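Local structure of mitotic checkpoint control protein kinase BUB1 (Drosophila melanogaster, 6JKK) at residues 164-169 / 253-258; 171-176 / 203-208; 247-252 / 308-313; 292-297 / 315-320. The protein probably binds ATP and phosphorylates other proteins at the kinetochore in the mitotic checkpoint, through the kinase domain described here. All coordinates share one frame; numbering follows the deposited sequence.

Contact 1. Residues 164-169 / 253-258; sequences CQMLDI and VSVMHV
Met166 is the first residue of 164-169 to touch the other helix, and its partners are Val255 and Met256. Its CB points at helix 253-258. The chain runs straight out to the sulfur and then bends at the last torsion (chi3 -66°). The bend brings the sulfur and the terminal methyl onto Val255. SD lies 3.5 Å from Val255 CG1, and Met166 CE is 3.9 Å from the same methyl, so one branch of the valine takes the whole sulfur end. Met166 CE also comes to 4.3 Å from Met256 CG.

The two segments belong to helices 156-175 and 246-261. These correspond to helices E and F of the kinase C-lobe, and helix F is the hydrophobic core of that lobe. The segments run nearly antiparallel, at 165°, with their axes 11.1 Å apart. The long methionines bridge that wide spacing.

Leu167 comes next and takes the other methionine. Met256 is extended beyond CG, and its CE reaches 4.1 Å from Leu167 CG and from Leu167 CD1. The two side chains meet at about a right angle, with the methionine methyl against the branch point of the leucine. Met256 also rests on Ile294 and Leu298 of helix 288-299. Leu167 leans on Leu310, Arg314 and Leu317 of helix 310-322.

Contact 2. Residues 171-176 / 203-208; sequences DHLHAM and LQLIDF
Phe208 of the DFG motif and Leu205 of the strand before it both pack on Leu173, near the C-terminal end of helix 156-175. Leu173 has its CG anti to the backbone N (chi1 -175°), and its two methyls divide between the two partners. Leu173 CD2 meets Leu205 CD2 at 3.9 Å, methyl to methyl, with the side chains at about a right angle. The other branch goes to the ring: Leu173 CD1 is 4.4 Å from Phe208 CE1 and approaches obliquely. One face of the ring has the backbone carbon Ile206 C 4.3 Å above it, offset toward the rim.

The ring also touches Ile97, Cys98 and Ile101 of helix 92-104 and meets the ring of His180. This is consistent with the place of the DFG phenylalanine in an assembled regulatory spine, as in active kinases. The backbone at Asp207 is left-handed (phi 69°, psi 71°), and Asp207 makes a salt bridge to Lys85, the predicted ATP-binding lysine. Both features are consistent with a DFG-in arrangement. A glycerol, probably from the crystallisation liquor, binds the backbone N atoms of Asp207 and Phe208.

The contact itself is wholly apolar and buried. It is made of methyls and one ring carbon with no directional bonds between them. Leu173 therefore contributes shape and no directional bond to the seat of Phe208; a polar hold on the motif lies next door, at Asp207.

Contact 3. Residues 247-252 / 308-313; sequences LDLYGL and PNLQQL
Leu249, on helix 246-261, faces the turn that leads into helix 310-322, and the closest pair of CA atoms is Leu249 and Pro308, 9.3 Å apart. Leu249 CG stands beside the backbone N, opposite the carbonyl carbon (chi1 -57°), which turns both methyls to the 308-310 turn. There they fork. Leu249 CD1 meets the proline ring at its CG, 3.8 Å from Pro308 CG. The other methyl goes to Leu310, where Leu249 CD2 is 4.0 Å from both Leu310 CD1 and Leu310 CD2 and the side chains cross obliquely. An alanine here would lack the whole fork, and a gap would probably open beside Pro308 and Leu310.

Asn309 stands between these two partners and is the N-cap of the second helix. Its OD1 accepts from Gln312 N at 3.0 Å, with the donor above the carbonyl plane. A weak bond comes from Gln311 N. The cap fixes the start of the helix, right beside Leu310.

Helix 156-175 closes one flank, with His174 on Leu249 and Asp171 on Leu310. Helix 288-299 closes another, with Thr297 on Pro308 and Leu298 on Leu310. The loop residue Ile301 touches both Leu249 and Pro308.

Contact 4. Residues 292-297 / 315-320; sequences ENIFRT and TQLKCA
The amides of Asn293 and Gln316 meet with their planes 76° apart. Asn293 ND2 donates to Gln316 OE1 at 3.2 Å, and the bond is nearly straight (164°). The acceptor lies in the amide plane of Asn293, while the donor is tilted a little from the carbonyl plane of Gln316. The other end of the Asn293 amide is also used. Arg296 NH2 donates to Asn293 OD1 at 3.2 Å, on a lone pair and in the planes of both groups. One face of the Arg296 guanidinium has Glu292 O 3.5 Å above it, offset toward the rim.

Gln316 reaches across because its chain is extended beyond CG (chi2 -165°). Its NE2 donates to a water at 3.1 Å, and that water donates to Thr297 OG1. Thr297 OG1 in turn bonds Asn293 O at 2.7 Å, on the opposite face of that carbonyl from Thr297 N. With an alanine in place of Asn293, Gln316 OE1 and Arg296 NH2 would probably each lose a mate, and the glutamine amide would be freer to turn.

Beneath this polar layer the contact is apolar and buried. Ile294 CD1 meets Leu317 CD2 at 3.6 Å, the side chains at about a right angle. Leu317 also lies on Met160 of helix 156-175, and Phe295 on Val253 of helix 246-261. The two helices, 288-299 and 310-322, correspond to the last helices, H and I, of the canonical kinase C-lobe.

All four contacts lie within the kinase domain, and their helices belong to its C-lobe. Contacts 1 and 2 share helix 156-175, contacts 1 and 3 share helix 246-261, and contacts 3 and 4 share helix 310-322. Contacts 1 and 3 are closest, with centres 8 Å apart; the centres of contacts 2 and 4 are 20 Å apart and the two do not touch. Along the chain, contact 2 is nested inside the loop closed by contact 1, and contact 3 crosses both 1 and 4. The packing thus runs unbroken from the outer helices to the DFG motif. His174 bonds Asp248, and Gln311 bonds both Asp168 and Asp171, which ties the start of helix 310-322 to helix 156-175.

Contact 1. Residues 164-169 / 253-258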
loop_
_atom_site.group_PDB
_atom_site.type_symbol
_atom_site.label_atom_id
_atom_site.label_comp_id
_atom_site.label_asym_id
_atom_site.label_seq_id
_atom_site.Cartn_x
_atom_site.Cartn_y
_atom_site.Cartn_z
ATOM N N CYS A 164 8.957 0.327 -10.511
ATOM C CA CYS A 164 9.362 -1.050 -10.730
ATOM C C CYS A 164 9.199 -1.836 -9.437
ATOM O O CYS A 164 8.747 -2.983 -9.444
ATOM C CB CYS A 164 10.819 -1.091 -11.192
ATOM S SG CYS A 164 11.362 -2.690 -11.827
ATOM N N GLN A 165 9.574 -1.213 -8.327
ATOM C CA GLN A 165 9.427 -1.845 -7.024
ATOM C C GLN A 165 7.965 -2.047 -6.652
ATOM O O GLN A 165 7.588 -3.120 -6.171
ATOM C CB GLN A 165 10.107 -1.011 -5.940
ATOM C CG GLN A 165 11.618 -0.939 -6.047
ATOM C CD GLN A 165 12.214 -0.084 -4.947
ATOM O OE1 GLN A 165 11.917 -0.287 -3.772
ATOM N NE2 GLN A 165 13.036 0.890 -5.321
ATOM N N MET A 166 7.152 -1.013 -6.853
ATOM C CA MET A 166 5.738 -1.087 -6.491
ATOM C C MET A 166 5.036 -2.159 -7.305
ATOM O O MET A 166 4.155 -2.848 -6.798
ATOM C CB MET A 166 5.040 0.264 -6.693
ATOM C CG MET A 166 5.366 1.297 -5.635
ATOM S SD MET A 166 4.404 2.803 -5.848
ATOM C CE MET A 166 5.076 3.389 -7.411
ATOM N N LEU A 167 5.416 -2.284 -8.571
ATOM C CA LEU A 167 4.862 -3.327 -9.427
ATOM C C LEU A 167 5.210 -4.706 -8.880
ATOM O O LEU A 167 4.383 -5.620 -8.910
ATOM C CB LEU A 167 5.391 -3.184 -10.856
ATOM C CG LEU A 167 4.658 -2.173 -11.728
ATOM C CD1 LEU A 167 5.548 -1.724 -12.879
ATOM C CD2 LEU A 167 3.363 -2.779 -12.235
ATOM N N ASP A 168 6.437 -4.863 -8.390
ATOM C CA ASP A 168 6.875 -6.163 -7.874
ATOM C C ASP A 168 6.082 -6.507 -6.615
ATOM O O ASP A 168 5.658 -7.646 -6.425
ATOM C CB ASP A 168 8.376 -6.134 -7.562
ATOM C CG ASP A 168 9.098 -7.408 -7.981
ATOM O OD1 ASP A 168 8.524 -8.216 -8.750
ATOM O OD2 ASP A 168 10.263 -7.581 -7.557
ATOM N N ILE A 169 5.870 -5.510 -5.762
ATOM C CA ILE A 169 5.154 -5.730 -4.505
ATOM C C ILE A 169 3.692 -6.119 -4.747
ATOM O O ILE A 169 3.169 -7.044 -4.118
ATOM C CB ILE A 169 5.243 -4.481 -3.594
ATOM C CG1 ILE A 169 6.689 -4.281 -3.121
ATOM C CG2 ILE A 169 4.315 -4.610 -2.398
ATOM C CD1 ILE A 169 6.957 -2.914 -2.476
ATOM N N VAL A 253 -1.372 3.142 -10.673
ATOM C CA VAL A 253 -1.210 4.253 -11.609
ATOM C C VAL A 253 -1.332 5.588 -10.891
ATOM O O VAL A 253 -0.548 6.510 -11.140
ATOM C CB VAL A 253 -2.229 4.189 -12.765
ATOM C CG1 VAL A 253 -2.109 5.411 -13.658
ATOM C CG2 VAL A 253 -2.005 2.946 -13.584
ATOM N N SER A 254 -2.311 5.688 -9.995
ATOM C CA SER A 254 -2.538 6.932 -9.274
ATOM C C SER A 254 -1.277 7.322 -8.501
ATOM O O SER A 254 -0.929 8.502 -8.430
ATOM C CB SER A 254 -3.743 6.812 -8.335
ATOM O OG SER A 254 -3.351 6.322 -7.064
ATOM N N VAL A 255 -0.577 6.332 -7.947
ATOM C CA VAL A 255 0.662 6.603 -7.214
ATOM C C VAL A 255 1.787 7.035 -8.162
ATOM O O VAL A 255 2.521 7.986 -7.877
ATOM C CB VAL A 255 1.130 5.387 -6.392
ATOM C CG1 VAL A 255 2.427 5.715 -5.665
ATOM C CG2 VAL A 255 0.069 4.987 -5.385
ATOM N N MET A 256 1.926 6.331 -9.280
ATOM C CA MET A 256 2.928 6.702 -10.279
ATOM C C MET A 256 2.677 8.128 -10.755
ATOM O O MET A 256 3.616 8.892 -10.962
ATOM C CB MET A 256 2.897 5.745 -11.475
ATOM C CG MET A 256 3.186 4.289 -11.145
ATOM S SD MET A 256 3.091 3.330 -12.669
ATOM C CE MET A 256 3.376 1.672 -12.024
ATOM N N HIS A 257 1.404 8.484 -10.908
ATOM C CA HIS A 257 1.015 9.819 -11.369
ATOM C C HIS A 257 1.429 10.920 -10.390
ATOM O O HIS A 257 1.902 11.986 -10.802
ATOM C CB HIS A 257 -0.500 9.865 -11.613
ATOM C CG HIS A 257 -0.973 11.109 -12.296
ATOM N ND1 HIS A 257 -1.141 12.305 -11.633
ATOM C CD2 HIS A 257 -1.335 11.338 -13.582
ATOM C CE1 HIS A 257 -1.572 13.222 -12.483
ATOM N NE2 HIS A 257 -1.697 12.661 -13.673
ATOM N N VAL A 258 1.236 10.670 -9.097
ATOM C CA VAL A 258 1.608 11.653 -8.074
ATOM C C VAL A 258 3.122 11.854 -8.047
ATOM O O VAL A 258 3.607 12.981 -7.902
ATOM C CB VAL A 258 1.097 11.237 -6.673
ATOM C CG1 VAL A 258 1.553 12.229 -5.618
ATOM C CG2 VAL A 258 -0.409 11.164 -6.670
#

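Contact 2. Residues 171-176 / 203-208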
loop_
_atom_site.group_PDB
_atom_site.type_symbol
_atom_site.label_atom_id
_atom_site.label_comp_id
_atom_site.label_asym_id
_atom_site.label_seq_id
_atom_site.Cartn_x
_atom_site.Cartn_y
_atom_site.Cartn_z
ATOM N N ASP A 171 2.427 -7.345 -7.624
ATOM C CA ASP A 171 2.424 -8.628 -8.322
ATOM C C ASP A 171 2.464 -9.790 -7.326
ATOM O O ASP A 171 1.669 -10.731 -7.416
ATOM C CB ASP A 171 3.610 -8.702 -9.289
ATOM C CG ASP A 171 3.436 -9.768 -10.364
ATOM O OD1 ASP A 171 2.301 -9.959 -10.857
ATOM O OD2 ASP A 171 4.444 -10.411 -10.726
ATOM N N HIS A 172 3.374 -9.722 -6.360
ATOM C CA HIS A 172 3.474 -10.786 -5.365
ATOM C C HIS A 172 2.257 -10.821 -4.447
ATOM O O HIS A 172 1.855 -11.891 -3.990
ATOM C CB HIS A 172 4.757 -10.652 -4.540
ATOM C CG HIS A 172 5.984 -11.137 -5.249
ATOM N ND1 HIS A 172 6.689 -10.355 -6.140
ATOM C CD2 HIS A 172 6.628 -12.327 -5.204
ATOM C CE1 HIS A 172 7.714 -11.041 -6.613
ATOM N NE2 HIS A 172 7.702 -12.240 -6.057
ATOM N N LEU A 173 1.669 -9.658 -4.174
ATOM C CA LEU A 173 0.460 -9.619 -3.344
ATOM C C LEU A 173 -0.718 -10.293 -4.050
ATOM O O LEU A 173 -1.466 -11.063 -3.444
ATOM C CB LEU A 173 0.095 -8.174 -2.975
ATOM C CG LEU A 173 -1.079 -8.020 -2.002
ATOM C CD1 LEU A 173 -0.652 -8.369 -0.584
ATOM C CD2 LEU A 173 -1.653 -6.615 -2.044
ATOM N N HIS A 174 -0.890 -9.997 -5.336
ATOM C CA HIS A 174 -1.987 -10.583 -6.092
ATOM C C HIS A 174 -1.783 -12.092 -6.273
ATOM O O HIS A 174 -2.740 -12.857 -6.297
ATOM C CB HIS A 174 -2.155 -9.851 -7.432
ATOM C CG HIS A 174 -2.667 -8.448 -7.283
ATOM N ND1 HIS A 174 -2.858 -7.605 -8.358
ATOM C CD2 HIS A 174 -3.029 -7.747 -6.182
ATOM C CE1 HIS A 174 -3.320 -6.444 -7.923
ATOM N NE2 HIS A 174 -3.432 -6.503 -6.607
ATOM N N ALA A 175 -0.529 -12.525 -6.357
ATOM C CA ALA A 175 -0.229 -13.952 -6.484
ATOM C C ALA A 175 -0.670 -14.734 -5.249
ATOM O O ALA A 175 -0.880 -15.955 -5.304
ATOM C CB ALA A 175 1.253 -14.156 -6.735
ATOM N N MET A 176 -0.788 -14.025 -4.131
ATOM C CA MET A 176 -1.266 -14.602 -2.881
ATOM C C MET A 176 -2.787 -14.474 -2.747
ATOM O O MET A 176 -3.362 -14.888 -1.739
ATOM C CB MET A 176 -0.571 -13.932 -1.687
ATOM C CG MET A 176 0.911 -14.293 -1.543
ATOM S SD MET A 176 1.709 -13.593 -0.075
ATOM C CE MET A 176 2.041 -11.909 -0.612
ATOM N N LEU A 203 10.732 -0.228 -0.418
ATOM C CA LEU A 203 9.356 0.152 -0.099
ATOM C C LEU A 203 8.608 -0.916 0.697
ATOM O O LEU A 203 8.930 -2.102 0.625
ATOM C CB LEU A 203 8.580 0.413 -1.389
ATOM C CG LEU A 203 8.328 1.823 -1.916
ATOM C CD1 LEU A 203 9.298 2.860 -1.368
ATOM C CD2 LEU A 203 8.342 1.803 -3.435
ATOM N N GLN A 204 7.588 -0.489 1.436
ATOM C CA GLN A 204 6.720 -1.419 2.161
ATOM C C GLN A 204 5.269 -0.975 2.029
ATOM O O GLN A 204 4.945 0.193 2.260
ATOM C CB GLN A 204 7.116 -1.483 3.638
ATOM C CG GLN A 204 6.306 -2.479 4.473
ATOM C CD GLN A 204 6.759 -2.519 5.921
ATOM O OE1 GLN A 204 6.202 -1.829 6.777
ATOM N NE2 GLN A 204 7.775 -3.325 6.200
ATOM N N LEU A 205 4.403 -1.910 1.648
ATOM C CA LEU A 205 2.967 -1.651 1.549
ATOM C C LEU A 205 2.327 -1.839 2.924
ATOM O O LEU A 205 2.575 -2.847 3.594
ATOM C CB LEU A 205 2.336 -2.620 0.547
ATOM C CG LEU A 205 0.841 -2.473 0.263
ATOM C CD1 LEU A 205 0.562 -1.132 -0.384
ATOM C CD2 LEU A 205 0.351 -3.611 -0.629
ATOM N N ILE A 206 1.509 -0.873 3.341
ATOM C CA ILE A 206 0.904 -0.887 4.675
ATOM C C ILE A 206 -0.607 -0.661 4.615
ATOM O O ILE A 206 -1.154 -0.316 3.559
ATOM C CB ILE A 206 1.509 0.224 5.560
ATOM C CG1 ILE A 206 1.095 1.604 5.031
ATOM C CG2 ILE A 206 3.038 0.113 5.609
ATOM C CD1 ILE A 206 1.454 2.799 5.943
ATOM N N ASP A 207 -1.266 -0.840 5.762
ATOM C CA ASP A 207 -2.675 -0.490 5.939
ATOM C C ASP A 207 -3.622 -1.393 5.153
ATOM O O ASP A 207 -4.242 -0.970 4.178
ATOM C CB ASP A 207 -2.926 0.993 5.619
ATOM C CG ASP A 207 -2.647 1.905 6.806
ATOM O OD1 ASP A 207 -2.306 3.091 6.578
ATOM O OD2 ASP A 207 -2.778 1.448 7.962
ATOM N N PHE A 208 -3.738 -2.631 5.617
ATOM C CA PHE A 208 -4.584 -3.636 4.983
ATOM C C PHE A 208 -5.979 -3.669 5.594
ATOM O O PHE A 208 -6.641 -4.709 5.595
ATOM C CB PHE A 208 -3.913 -5.004 5.088
ATOM C CG PHE A 208 -2.575 -5.057 4.412
ATOM C CD1 PHE A 208 -2.491 -5.207 3.031
ATOM C CD2 PHE A 208 -1.402 -4.935 5.148
ATOM C CE1 PHE A 208 -1.256 -5.241 2.394
ATOM C CE2 PHE A 208 -0.162 -4.972 4.523
ATOM C CZ PHE A 208 -0.090 -5.124 3.145
#

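Contact 3. Residues 247-252 / 308-313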
loop_
_atom_site.group_PDB
_atom_site.type_symbol
_atom_site.label_atom_id
_atom_site.label_comp_id
_atom_site.label_asym_id
_atom_site.label_seq_id
_atom_site.Cartn_x
_atom_site.Cartn_y
_atom_site.Cartn_z
ATOM N N LEU A 247 -8.720 -2.880 -9.298
ATOM C CA LEU A 247 -8.814 -1.803 -8.306
ATOM C C LEU A 247 -7.434 -1.388 -7.801
ATOM O O LEU A 247 -7.154 -0.197 -7.624
ATOM C CB LEU A 247 -9.710 -2.224 -7.130
ATOM C CG LEU A 247 -9.992 -1.158 -6.067
ATOM C CD1 LEU A 247 -10.707 0.036 -6.694
ATOM C CD2 LEU A 247 -10.802 -1.709 -4.907
ATOM N N ASP A 248 -6.579 -2.379 -7.564
ATOM C CA ASP A 248 -5.212 -2.123 -7.126
ATOM C C ASP A 248 -4.372 -1.533 -8.251
ATOM O O ASP A 248 -3.549 -0.648 -8.021
ATOM C CB ASP A 248 -4.567 -3.419 -6.638
ATOM C CG ASP A 248 -4.872 -3.708 -5.193
ATOM O OD1 ASP A 248 -5.598 -2.902 -4.569
ATOM O OD2 ASP A 248 -4.384 -4.739 -4.687
ATOM N N LEU A 249 -4.588 -2.029 -9.467
ATOM C CA LEU A 249 -3.797 -1.596 -10.618
ATOM C C LEU A 249 -4.136 -0.141 -10.947
ATOM O O LEU A 249 -3.280 0.632 -11.380
ATOM C CB LEU A 249 -4.028 -2.530 -11.813
ATOM C CG LEU A 249 -3.713 -4.004 -11.529
ATOM C CD1 LEU A 249 -3.819 -4.857 -12.774
ATOM C CD2 LEU A 249 -2.332 -4.163 -10.905
ATOM N N TYR A 250 -5.384 0.234 -10.700
ATOM C CA TYR A 250 -5.793 1.633 -10.801
ATOM C C TYR A 250 -5.059 2.455 -9.746
ATOM O O TYR A 250 -4.514 3.520 -10.050
ATOM C CB TYR A 250 -7.309 1.753 -10.623
ATOM C CG TYR A 250 -7.835 3.173 -10.626
ATOM C CD1 TYR A 250 -8.156 3.812 -11.813
ATOM C CD2 TYR A 250 -8.020 3.867 -9.437
ATOM C CE1 TYR A 250 -8.641 5.107 -11.819
ATOM C CE2 TYR A 250 -8.501 5.154 -9.427
ATOM C CZ TYR A 250 -8.809 5.771 -10.621
ATOM O OH TYR A 250 -9.290 7.056 -10.610
ATOM N N GLY A 251 -5.028 1.951 -8.512
ATOM C CA GLY A 251 -4.335 2.631 -7.426
ATOM C C GLY A 251 -2.859 2.824 -7.711
ATOM O O GLY A 251 -2.282 3.887 -7.416
ATOM N N LEU A 252 -2.252 1.791 -8.297
ATOM C CA LEU A 252 -0.849 1.821 -8.701
ATOM C C LEU A 252 -0.554 2.990 -9.635
ATOM O O LEU A 252 0.410 3.731 -9.430
ATOM C CB LEU A 252 -0.477 0.516 -9.409
ATOM C CG LEU A 252 0.567 -0.398 -8.775
ATOM C CD1 LEU A 252 0.951 -1.510 -9.743
ATOM C CD2 LEU A 252 1.798 0.383 -8.341
ATOM N N PRO A 308 -3.232 -7.855 -16.670
ATOM C CA PRO A 308 -2.005 -7.608 -17.434
ATOM C C PRO A 308 -0.768 -8.172 -16.744
ATOM O O PRO A 308 -0.744 -8.286 -15.515
ATOM C CB PRO A 308 -1.916 -6.077 -17.465
ATOM C CG PRO A 308 -2.793 -5.603 -16.347
ATOM C CD PRO A 308 -3.909 -6.601 -16.300
ATOM N N ASN A 309 0.249 -8.516 -17.530
ATOM C CA ASN A 309 1.511 -9.019 -16.988
ATOM C C ASN A 309 2.319 -7.879 -16.361
ATOM O O ASN A 309 2.921 -7.073 -17.074
ATOM C CB ASN A 309 2.315 -9.720 -18.098
ATOM C CG ASN A 309 3.544 -10.461 -17.573
ATOM O OD1 ASN A 309 4.202 -10.019 -16.637
ATOM N ND2 ASN A 309 3.858 -11.594 -18.191
ATOM N N LEU A 310 2.338 -7.821 -15.031
ATOM C CA LEU A 310 3.049 -6.760 -14.319
ATOM C C LEU A 310 4.573 -6.873 -14.480
ATOM O O LEU A 310 5.286 -5.867 -14.423
ATOM C CB LEU A 310 2.669 -6.753 -12.832
ATOM C CG LEU A 310 1.187 -6.596 -12.482
ATOM C CD1 LEU A 310 0.987 -6.365 -10.986
ATOM C CD2 LEU A 310 0.564 -5.455 -13.271
ATOM N N GLN A 311 5.069 -8.092 -14.678
ATOM C CA GLN A 311 6.501 -8.293 -14.873
ATOM C C GLN A 311 6.979 -7.720 -16.201
ATOM O O GLN A 311 8.092 -7.201 -16.281
ATOM C CB GLN A 311 6.880 -9.775 -14.755
ATOM C CG GLN A 311 6.774 -10.308 -13.319
ATOM C CD GLN A 311 7.560 -9.475 -12.305
ATOM O OE1 GLN A 311 8.687 -9.050 -12.570
ATOM N NE2 GLN A 311 6.966 -9.249 -11.132
ATOM N N GLN A 312 6.144 -7.809 -17.235
ATOM C CA GLN A 312 6.479 -7.203 -18.534
ATOM C C GLN A 312 6.610 -5.685 -18.388
ATOM O O GLN A 312 7.450 -5.049 -19.032
ATOM C CB GLN A 312 5.414 -7.542 -19.579
ATOM C CG GLN A 312 5.457 -6.669 -20.840
ATOM C CD GLN A 312 6.739 -6.835 -21.637
ATOM O OE1 GLN A 312 7.364 -7.895 -21.615
ATOM N NE2 GLN A 312 7.137 -5.783 -22.348
ATOM N N LEU A 313 5.782 -5.104 -17.531
ATOM C CA LEU A 313 5.874 -3.672 -17.268
ATOM C C LEU A 313 7.177 -3.346 -16.537
ATOM O O LEU A 313 7.823 -2.332 -16.824
ATOM C CB LEU A 313 4.663 -3.181 -16.473
ATOM C CG LEU A 313 3.328 -3.265 -17.210
ATOM C CD1 LEU A 313 2.199 -2.707 -16.354
ATOM C CD2 LEU A 313 3.403 -2.538 -18.541
#

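Contact 4. Residues 292-297 / 315-320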
loop_
_atom_site.group_PDB
_atom_site.type_symbol
_atom_site.label_atom_id
_atom_site.label_comp_id
_atom_site.label_asym_id
_atom_site.label_seq_id
_atom_site.Cartn_x
_atom_site.Cartn_y
_atom_site.Cartn_z
ATOM N N GLU A 292 3.094 5.885 -21.324
ATOM C CA GLU A 292 1.771 5.708 -21.917
ATOM C C GLU A 292 1.383 4.224 -21.998
ATOM O O GLU A 292 0.233 3.873 -21.724
ATOM C CB GLU A 292 1.666 6.420 -23.270
ATOM C CG GLU A 292 1.650 7.948 -23.135
ATOM C CD GLU A 292 1.493 8.676 -24.457
ATOM O OE1 GLU A 292 1.676 8.042 -25.516
ATOM O OE2 GLU A 292 1.196 9.891 -24.430
ATOM N N ASN A 293 2.342 3.362 -22.343
ATOM C CA ASN A 293 2.135 1.913 -22.288
ATOM C C ASN A 293 1.706 1.462 -20.895
ATOM O O ASN A 293 0.708 0.758 -20.732
ATOM C CB ASN A 293 3.413 1.151 -22.679
ATOM C CG ASN A 293 3.595 1.014 -24.186
ATOM O OD1 ASN A 293 2.703 1.335 -24.974
ATOM N ND2 ASN A 293 4.760 0.512 -24.591
ATOM N N ILE A 294 2.486 1.857 -19.893
ATOM C CA ILE A 294 2.226 1.469 -18.513
ATOM C C ILE A 294 0.847 1.930 -18.035
ATOM O O ILE A 294 0.077 1.133 -17.499
ATOM C CB ILE A 294 3.322 2.007 -17.566
ATOM C CG1 ILE A 294 4.681 1.396 -17.923
ATOM C CG2 ILE A 294 2.969 1.707 -16.106
ATOM C CD1 ILE A 294 5.861 2.108 -17.272
ATOM N N PHE A 295 0.539 3.206 -18.243
ATOM C CA PHE A 295 -0.740 3.762 -17.809
ATOM C C PHE A 295 -1.905 3.088 -18.537
ATOM O O PHE A 295 -2.896 2.701 -17.912
ATOM C CB PHE A 295 -0.782 5.279 -18.037
ATOM C CG PHE A 295 0.216 6.059 -17.212
ATOM C CD1 PHE A 295 0.937 5.450 -16.191
ATOM C CD2 PHE A 295 0.423 7.413 -17.466
ATOM C CE1 PHE A 295 1.852 6.174 -15.436
ATOM C CE2 PHE A 295 1.335 8.144 -16.721
ATOM C CZ PHE A 295 2.049 7.524 -15.703
ATOM N N ARG A 296 -1.779 2.935 -19.852
ATOM C CA ARG A 296 -2.854 2.351 -20.653
ATOM C C ARG A 296 -3.117 0.896 -20.277
ATOM O O ARG A 296 -4.269 0.465 -20.181
ATOM C CB ARG A 296 -2.546 2.460 -22.147
ATOM C CG ARG A 296 -3.716 2.073 -23.041
ATOM C CD ARG A 296 -3.379 2.180 -24.526
ATOM N NE ARG A 296 -2.164 2.946 -24.789
ATOM C CZ ARG A 296 -0.976 2.398 -25.041
ATOM N NH1 ARG A 296 -0.838 1.079 -25.060
ATOM N NH2 ARG A 296 0.076 3.169 -25.270
ATOM N N THR A 297 -2.039 0.150 -20.056
ATOM C CA THR A 297 -2.136 -1.270 -19.738
ATOM C C THR A 297 -2.776 -1.491 -18.372
ATOM O O THR A 297 -3.585 -2.408 -18.186
ATOM C CB THR A 297 -0.747 -1.919 -19.762
ATOM O OG1 THR A 297 -0.188 -1.783 -21.074
ATOM C CG2 THR A 297 -0.826 -3.389 -19.407
ATOM N N THR A 315 9.888 -5.034 -16.845
ATOM C CA THR A 315 10.901 -5.155 -17.897
ATOM C C THR A 315 11.030 -3.862 -18.700
ATOM O O THR A 315 12.143 -3.425 -19.019
ATOM C CB THR A 315 10.603 -6.342 -18.822
ATOM O OG1 THR A 315 10.701 -7.557 -18.065
ATOM C CG2 THR A 315 11.601 -6.396 -19.991
ATOM N N GLN A 316 9.897 -3.238 -19.010
ATOM C CA GLN A 316 9.922 -1.996 -19.772
ATOM C C GLN A 316 10.677 -0.913 -19.013
ATOM O O GLN A 316 11.499 -0.196 -19.596
ATOM C CB GLN A 316 8.501 -1.537 -20.118
ATOM C CG GLN A 316 7.774 -2.458 -21.106
ATOM C CD GLN A 316 6.543 -1.804 -21.702
ATOM O OE1 GLN A 316 6.604 -0.674 -22.193
ATOM N NE2 GLN A 316 5.416 -2.508 -21.659
ATOM N N LEU A 317 10.400 -0.807 -17.716
ATOM C CA LEU A 317 11.065 0.167 -16.860
ATOM C C LEU A 317 12.565 -0.105 -16.724
ATOM O O LEU A 317 13.371 0.825 -16.773
ATOM C CB LEU A 317 10.397 0.203 -15.484
ATOM C CG LEU A 317 8.984 0.782 -15.456
ATOM C CD1 LEU A 317 8.242 0.340 -14.191
ATOM C CD2 LEU A 317 9.032 2.305 -15.544
ATOM N N LYS A 318 12.935 -1.371 -16.551
ATOM C CA LYS A 318 14.342 -1.739 -16.430
ATOM C C LYS A 318 15.116 -1.395 -17.698
ATOM O O LYS A 318 16.286 -1.003 -17.637
ATOM C CB LYS A 318 14.474 -3.233 -16.169
ATOM C CG LYS A 318 13.673 -3.722 -14.991
ATOM C CD LYS A 318 14.474 -3.760 -13.730
ATOM C CE LYS A 318 14.259 -5.090 -13.037
ATOM N NZ LYS A 318 14.275 -6.153 -14.072
ATOM N N CYS A 319 14.469 -1.562 -18.848
ATOM C CA CYS A 319 15.109 -1.263 -20.129
ATOM C C CYS A 319 15.400 0.228 -20.246
ATOM O O CYS A 319 16.449 0.630 -20.739
ATOM C CB CYS A 319 14.221 -1.701 -21.293
ATOM S SG CYS A 319 14.176 -3.481 -21.571
ATOM N N ALA A 320 14.463 1.044 -19.785
ATOM C CA ALA A 320 14.643 2.485 -19.826
ATOM C C ALA A 320 15.735 2.902 -18.846
ATOM O O ALA A 320 16.567 3.758 -19.157
ATOM C CB ALA A 320 13.330 3.197 -19.514
HETATM O O HOH W 1 2.428 -1.948 -22.472
#